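Local structure of diol-dehydratase (Roseburia inulinivorans, 5I2A) at residues F154-Y159 and V508-A513; T567-V572 and D664-E669; F673-L678 and A747-G752. The protein is a B12-independent glycyl radical enzyme that dehydrates 1,2-propanediol, with selectivity for substrate and enantiomer. All coordinates share one frame; numbering follows the deposited sequence.

Interaction 1: residues F154-Y159 and V508-A513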
# COMPACT_ATOMS: atom_id res chain seq x y z
N PHE A 154 10.09 22.86 -14.04
CA PHE A 154 10.74 22.31 -12.86
C PHE A 154 11.24 20.89 -13.16
O PHE A 154 10.79 20.26 -14.10
CB PHE A 154 9.77 22.29 -11.65
CG PHE A 154 8.51 21.49 -11.90
CD1 PHE A 154 8.48 20.12 -11.69
CD2 PHE A 154 7.35 22.12 -12.34
CE1 PHE A 154 7.33 19.38 -11.92
CE2 PHE A 154 6.19 21.38 -12.57
CZ PHE A 154 6.18 20.02 -12.37
N THR A 155 12.16 20.39 -12.35
CA THR A 155 12.52 18.97 -12.42
C THR A 155 12.53 18.35 -11.03
O THR A 155 13.19 18.86 -10.13
CB THR A 155 13.89 18.72 -13.10
OG1 THR A 155 14.27 17.36 -12.86
CG2 THR A 155 14.99 19.63 -12.54
N PRO A 156 11.77 17.26 -10.85
CA PRO A 156 11.74 16.45 -9.64
C PRO A 156 12.65 15.24 -9.78
O PRO A 156 12.42 14.25 -9.13
CB PRO A 156 10.28 16.02 -9.55
CG PRO A 156 9.91 15.79 -11.01
CD PRO A 156 10.78 16.77 -11.83
N GLY A 157 13.67 15.33 -10.63
CA GLY A 157 14.57 14.22 -10.84
C GLY A 157 15.19 13.58 -9.60
O GLY A 157 15.36 12.37 -9.57
N ASN A 158 15.53 14.39 -8.60
CA ASN A 158 16.34 13.91 -7.48
C ASN A 158 15.82 12.59 -6.88
O ASN A 158 16.52 11.57 -6.94
CB ASN A 158 16.42 14.98 -6.38
CG ASN A 158 17.56 14.72 -5.39
OD1 ASN A 158 18.34 13.78 -5.56
ND2 ASN A 158 17.67 15.57 -4.37
N TYR A 159 14.60 12.59 -6.36
CA TYR A 159 14.02 11.38 -5.75
C TYR A 159 13.26 10.51 -6.77
O TYR A 159 12.69 9.47 -6.42
CB TYR A 159 13.09 11.75 -4.59
CG TYR A 159 13.67 12.73 -3.56
CD1 TYR A 159 15.03 12.79 -3.29
CD2 TYR A 159 12.84 13.60 -2.86
CE1 TYR A 159 15.55 13.69 -2.35
CE2 TYR A 159 13.34 14.49 -1.91
CZ TYR A 159 14.70 14.53 -1.66
OH TYR A 159 15.20 15.44 -0.73
N VAL A 508 4.03 20.27 -6.99
CA VAL A 508 3.51 19.57 -5.82
C VAL A 508 2.94 18.20 -6.27
O VAL A 508 3.20 17.18 -5.64
CB VAL A 508 2.44 20.41 -5.07
CG1 VAL A 508 1.76 19.60 -3.95
CG2 VAL A 508 3.06 21.71 -4.51
N ASN A 509 2.23 18.19 -7.38
CA ASN A 509 1.73 16.93 -7.93
C ASN A 509 2.87 15.94 -8.22
O ASN A 509 2.78 14.77 -7.86
CB ASN A 509 0.91 17.20 -9.21
CG ASN A 509 0.29 15.93 -9.78
OD1 ASN A 509 0.84 15.32 -10.68
ND2 ASN A 509 -0.88 15.53 -9.25
N ALA A 510 3.95 16.42 -8.83
CA ALA A 510 5.08 15.55 -9.18
C ALA A 510 5.75 14.95 -7.93
O ALA A 510 5.99 13.75 -7.86
CB ALA A 510 6.10 16.33 -10.03
N ASP A 511 6.04 15.80 -6.95
CA ASP A 511 6.69 15.32 -5.74
C ASP A 511 5.78 14.38 -4.94
O ASP A 511 6.24 13.36 -4.44
CB ASP A 511 7.12 16.50 -4.85
CG ASP A 511 8.45 17.08 -5.27
OD1 ASP A 511 9.32 16.31 -5.74
OD2 ASP A 511 8.63 18.29 -5.10
N ASN A 512 4.50 14.72 -4.84
CA ASN A 512 3.56 13.86 -4.13
C ASN A 512 3.44 12.50 -4.83
O ASN A 512 3.35 11.47 -4.17
CB ASN A 512 2.18 14.53 -4.00
CG ASN A 512 2.17 15.65 -2.95
OD1 ASN A 512 3.14 15.84 -2.22
ND2 ASN A 512 1.05 16.37 -2.86
N ALA A 513 3.46 12.49 -6.15
CA ALA A 513 3.46 11.24 -6.90
C ALA A 513 4.69 10.38 -6.58
O ALA A 513 4.58 9.18 -6.35
CB ALA A 513 3.39 11.51 -8.41
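Pro156 and Asp511 mark the closest backbone approach, 6.5 Å between their CA atoms, where the end of a short strand turns past a buried helix. No hydrogen bond links the two segments, so the contact rests on van der Waals packing, mostly apolar, with 147 Å² buried over both sides. Its centre is the methyl group of Ala510, which points at segment 154-159 and meets two rings. Phe154 brings CE1 to 3.8 Å from Ala510 CB, at an oblique approach to the ring. From the same segment Pro156 CG lies 4.0 Å from Ala510 CB. The Phe154 ring reaches the helix because its CG is set between the backbone N and the carbonyl carbon (chi1 59°). One residue further along the helix, Asp511 OD1 stands 3.9 Å from Pro156 CB, a van der Waals approach of a carboxylate oxygen to a proline ring. Within segment 154-159 the chain bends through an ST turn, Gly157 N donating to Thr155 OG1 at 3.1 Å and 155°. Around this buried contact, strand 154-155 pairs antiparallel with strand 454-457, Thr155 bonding to Phe455 through the backbone. Helix 143-150 packs on Phe154 and Pro156 through Met149, while Asn509, on helix 489-521, donates its ND2 to the carbonyl of Phe195 of the second subunit; the helix thus faces both the strand layer and the dimer interface.

Interaction 2: residues T567-V572 and D664-E669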
# COMPACT_ATOMS: atom_id res chain seq x y z
N THR A 567 12.92 46.17 -14.94
CA THR A 567 12.99 46.59 -16.33
C THR A 567 11.60 46.89 -16.92
O THR A 567 11.37 47.95 -17.52
CB THR A 567 13.65 45.53 -17.19
OG1 THR A 567 15.06 45.51 -16.93
CG2 THR A 567 13.41 45.79 -18.69
N ILE A 568 10.69 45.96 -16.72
CA ILE A 568 9.35 46.06 -17.28
C ILE A 568 8.59 47.23 -16.68
O ILE A 568 7.98 48.02 -17.39
CB ILE A 568 8.56 44.77 -17.07
CG1 ILE A 568 9.22 43.64 -17.87
CG2 ILE A 568 7.09 44.94 -17.47
CD1 ILE A 568 8.87 42.26 -17.37
N LYS A 569 8.67 47.35 -15.35
CA LYS A 569 8.00 48.43 -14.64
C LYS A 569 8.52 49.80 -15.08
O LYS A 569 7.72 50.69 -15.38
CB LYS A 569 8.16 48.26 -13.14
CG LYS A 569 7.35 49.23 -12.31
CD LYS A 569 7.81 49.22 -10.86
CE LYS A 569 6.77 49.86 -9.95
NZ LYS A 569 7.36 50.29 -8.66
N LYS A 570 9.84 49.96 -15.14
CA LYS A 570 10.46 51.25 -15.47
C LYS A 570 10.44 51.61 -16.95
O LYS A 570 9.92 52.66 -17.31
CB LYS A 570 11.91 51.27 -15.01
CG LYS A 570 12.08 51.48 -13.54
CD LYS A 570 11.41 52.75 -13.08
CE LYS A 570 11.55 52.89 -11.58
NZ LYS A 570 10.73 54.01 -11.04
N LEU A 571 11.00 50.76 -17.79
CA LEU A 571 11.18 51.11 -19.20
C LEU A 571 9.94 50.92 -20.06
O LEU A 571 9.80 51.60 -21.07
CB LEU A 571 12.33 50.30 -19.79
CG LEU A 571 13.67 50.46 -19.07
CD1 LEU A 571 14.77 49.78 -19.85
CD2 LEU A 571 13.96 51.94 -18.88
N VAL A 572 9.04 50.02 -19.69
CA VAL A 572 7.86 49.80 -20.52
C VAL A 572 6.64 50.61 -20.03
O VAL A 572 6.06 51.35 -20.81
CB VAL A 572 7.49 48.30 -20.60
CG1 VAL A 572 6.18 48.11 -21.35
CG2 VAL A 572 8.60 47.52 -21.28
N ASP A 664 14.74 46.21 -4.95
CA ASP A 664 14.76 45.14 -3.97
C ASP A 664 13.37 44.75 -3.49
O ASP A 664 13.13 43.60 -3.13
CB ASP A 664 15.64 45.53 -2.78
CG ASP A 664 17.10 45.72 -3.17
OD1 ASP A 664 17.47 45.33 -4.30
OD2 ASP A 664 17.87 46.25 -2.35
N GLU A 665 12.44 45.70 -3.50
CA GLU A 665 11.08 45.42 -3.03
C GLU A 665 10.42 44.45 -4.01
O GLU A 665 9.62 43.61 -3.61
CB GLU A 665 10.25 46.71 -2.88
CG GLU A 665 9.82 47.34 -4.21
CD GLU A 665 9.12 48.70 -4.06
OE1 GLU A 665 8.80 49.11 -2.92
OE2 GLU A 665 8.87 49.35 -5.10
N LEU A 666 10.78 44.54 -5.28
CA LEU A 666 10.27 43.60 -6.28
C LEU A 666 10.89 42.21 -6.09
O LEU A 666 10.23 41.21 -6.34
CB LEU A 666 10.55 44.10 -7.69
CG LEU A 666 9.81 45.36 -8.13
CD1 LEU A 666 10.19 45.72 -9.55
CD2 LEU A 666 8.30 45.18 -8.02
N ALA A 667 12.14 42.14 -5.65
CA ALA A 667 12.75 40.85 -5.33
C ALA A 667 11.99 40.19 -4.19
O ALA A 667 11.71 39.00 -4.24
CB ALA A 667 14.20 41.02 -4.97
N ARG A 668 11.65 40.98 -3.17
CA ARG A 668 10.91 40.48 -2.02
C ARG A 668 9.53 40.00 -2.45
O ARG A 668 9.09 38.91 -2.07
CB ARG A 668 10.78 41.57 -0.94
CG ARG A 668 9.96 41.16 0.31
CD ARG A 668 9.85 42.33 1.31
NE ARG A 668 9.08 42.02 2.51
CZ ARG A 668 9.56 41.42 3.60
NH1 ARG A 668 10.83 41.02 3.64
NH2 ARG A 668 8.77 41.19 4.64
N GLU A 669 8.85 40.82 -3.23
CA GLU A 669 7.50 40.51 -3.68
C GLU A 669 7.49 39.27 -4.58
O GLU A 669 6.62 38.40 -4.45
CB GLU A 669 6.90 41.73 -4.41
CG GLU A 669 5.41 41.68 -4.65
CD GLU A 669 4.86 42.96 -5.29
OE1 GLU A 669 5.55 44.00 -5.30
OE2 GLU A 669 3.71 42.92 -5.79
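Lys569 of helix 558-574 reaches Glu665 and Leu666 of helix 661-678 in a widely spaced helix-to-helix contact. The nearest CA pair, Lys569 and Leu666, is 9.9 Å apart and the buried surface is only 95 Å², so long side chains, not backbones, bridge the gap. Lys569 does most of the reaching: CG lies anti to the backbone N (chi1 -173°) and every later torsion is also extended, which carries the ammonium group across. There Lys569 NZ meets Glu665 OE2 at 4.0 Å, a long salt bridge, with the two side chains crossing at about a right angle. Glu665 is likewise stretched out beyond CG. Lower on the lysine stem, Lys569 CD lies 4.4 Å from Leu666 CD1, a loose apolar touch. Lys569 NZ also forms a salt bridge with Glu662, which pairs with Lys570 as well, so the long bridge to Glu665 is one part of a small charged cluster. Phe489 of helix 489-521 packs against both Lys569 and Leu666. The whole is a peripheral contact between amphipathic helices, with the lysine stem beside a buried leucine and its charged end at an exposed carboxylate.

Interaction 3: residues F673-L678 and A747-G752; sequences FYTRPL and AIASNG
Ile748 is the chief apolar element here, pointing from its loop into helix 661-678 between Thr675 and Arg676. The Ile748 CG2 methyl lies 3.5 Å from Thr675 OG1 and 3.8 Å from Thr675 CB. The other branch, with CG1 anti to the backbone N (chi1 -166°) and extended onward, carries Ile748 CD1 across the arginine stem at about a right angle, 3.7 Å from Arg676 CG. Next to it, Thr675 CG2 faces Ala749 CB at 4.1 Å; these two residues also form the closest CA pair, 6.0 Å apart. Thr675 OG1 gives its hydrogen bond to Ala671 O in its own helix, so its approach to Ile748 is van der Waals packing. An alanine in place of Ile748 would remove both CG2 and CD1, and would probably open a gap beside Thr675 and leave the Arg676 stem freer to move.

Polar contact across the interface runs through water. One molecule donates to Thr675 O at 2.8 Å and to Ile748 O at 3.0 Å, joining two backbone carbonyls that could not bond to each other. Ile748 O also accepts from Arg423 NH2, and a weak bond from Ser750 N marks an inverse gamma turn centred on Ala749. Within the loop, Gly752 N bonds to Ala749 O at 2.9 Å, closing a type I turn; at the backbone angles of Gly752 (phi 108°, psi 143°) a CB would be jammed against the carbonyl O of Asn751, which calls for glycine.

The loop, between helix 734-741 and strand 756-759, lies against the last turns of helix 661-678; Ala691 packs on Thr675 and Tyr674 and is hydrogen-bonded to Asn751 through the backbone, while helix 489-521 packs on Phe673, Tyr674 and Pro677.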
# COMPACT_ATOMS: atom_id res chain seq x y z
N PHE A 673 5.82 35.15 -4.33
CA PHE A 673 5.02 34.42 -5.33
C PHE A 673 5.40 32.94 -5.37
O PHE A 673 4.65 32.10 -5.90
CB PHE A 673 5.17 35.04 -6.73
CG PHE A 673 4.44 36.34 -6.91
CD1 PHE A 673 3.65 36.86 -5.90
CD2 PHE A 673 4.53 37.04 -8.10
CE1 PHE A 673 2.95 38.06 -6.07
CE2 PHE A 673 3.84 38.23 -8.28
CZ PHE A 673 3.06 38.74 -7.26
N TYR A 674 6.57 32.62 -4.83
CA TYR A 674 7.03 31.24 -4.74
C TYR A 674 6.86 30.69 -3.33
O TYR A 674 6.32 29.61 -3.14
CB TYR A 674 8.49 31.12 -5.19
CG TYR A 674 9.02 29.70 -5.16
CD1 TYR A 674 8.67 28.78 -6.14
CD2 TYR A 674 9.89 29.28 -4.15
CE1 TYR A 674 9.17 27.49 -6.12
CE2 TYR A 674 10.40 27.98 -4.13
CZ TYR A 674 10.03 27.10 -5.11
OH TYR A 674 10.51 25.81 -5.09
N THR A 675 7.30 31.45 -2.32
CA THR A 675 7.36 30.93 -0.96
C THR A 675 6.01 30.90 -0.24
O THR A 675 5.79 30.04 0.60
CB THR A 675 8.35 31.74 -0.09
OG1 THR A 675 7.95 33.12 -0.06
CG2 THR A 675 9.78 31.63 -0.67
N ARG A 676 5.11 31.82 -0.54
CA ARG A 676 3.84 31.84 0.17
C ARG A 676 2.88 30.74 -0.30
O ARG A 676 2.30 30.07 0.54
CB ARG A 676 3.16 33.20 0.05
CG ARG A 676 2.99 33.84 1.40
CD ARG A 676 2.43 35.23 1.31
NE ARG A 676 3.03 36.07 2.34
CZ ARG A 676 3.29 37.36 2.17
NH1 ARG A 676 3.01 37.95 1.02
NH2 ARG A 676 3.83 38.05 3.16
N PRO A 677 2.73 30.55 -1.62
CA PRO A 677 1.86 29.44 -2.00
C PRO A 677 2.37 28.09 -1.49
O PRO A 677 1.58 27.26 -1.03
CB PRO A 677 1.89 29.48 -3.54
CG PRO A 677 2.16 30.91 -3.86
CD PRO A 677 3.14 31.35 -2.79
N LEU A 678 3.69 27.89 -1.53
CA LEU A 678 4.22 26.58 -1.17
C LEU A 678 3.86 26.16 0.26
O LEU A 678 3.56 24.99 0.47
CB LEU A 678 5.74 26.55 -1.36
CG LEU A 678 6.12 26.04 -2.75
CD1 LEU A 678 7.58 26.32 -2.98
CD2 LEU A 678 5.79 24.54 -2.93
N ALA A 747 12.86 33.64 6.39
CA ALA A 747 12.28 32.72 7.37
C ALA A 747 11.12 31.91 6.80
O ALA A 747 10.96 30.75 7.14
CB ALA A 747 11.82 33.49 8.61
N ILE A 748 10.33 32.51 5.91
CA ILE A 748 9.24 31.77 5.28
C ILE A 748 9.79 30.67 4.36
O ILE A 748 9.15 29.64 4.19
CB ILE A 748 8.27 32.71 4.52
CG1 ILE A 748 6.98 31.98 4.17
CG2 ILE A 748 8.91 33.34 3.27
CD1 ILE A 748 5.93 32.92 3.53
N ALA A 749 10.98 30.87 3.81
CA ALA A 749 11.66 29.82 3.05
C ALA A 749 12.43 28.91 4.00
O ALA A 749 13.66 28.86 3.99
CB ALA A 749 12.61 30.42 2.03
N SER A 750 11.68 28.16 4.80
CA SER A 750 12.26 27.47 5.94
C SER A 750 12.93 26.16 5.54
O SER A 750 13.47 25.47 6.39
CB SER A 750 11.18 27.24 7.01
OG SER A 750 10.01 26.70 6.44
N ASN A 751 12.92 25.83 4.25
CA ASN A 751 13.78 24.77 3.76
C ASN A 751 15.20 25.29 3.51
O ASN A 751 16.07 24.52 3.12
CB ASN A 751 13.23 24.13 2.47
CG ASN A 751 13.89 22.79 2.17
OD1 ASN A 751 14.04 21.95 3.06
ND2 ASN A 751 14.31 22.59 0.92
N GLY A 752 15.42 26.59 3.72
CA GLY A 752 16.75 27.18 3.66
C GLY A 752 17.01 28.07 2.45
O GLY A 752 16.54 27.78 1.34
O HOH W 1 7.54 28.34 2.05

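Overall arrangement
Along the chain the three contacts come in series, interaction 1 closing before interaction 2 opens and that before interaction 3. Interactions 2 and 3 share helix 661-678, their centres about 20 Å apart, with its earlier turns meeting helix 558-574 and its last turns meeting the 747-752 loop. Interactions 1 and 3 are about 17 Å apart between centres and touch, Val508 CG2 lying 4.2 Å from Leu678 CD2. Interactions 1 and 2, about 30 Å apart between centres, do not touch, yet helix 489-521, which carries segment 508-513 of interaction 1, also packs on residues of interactions 2 and 3. Interaction 3 alone joins the pyruvate formate lyase-like part of the chain to the glycine radical part.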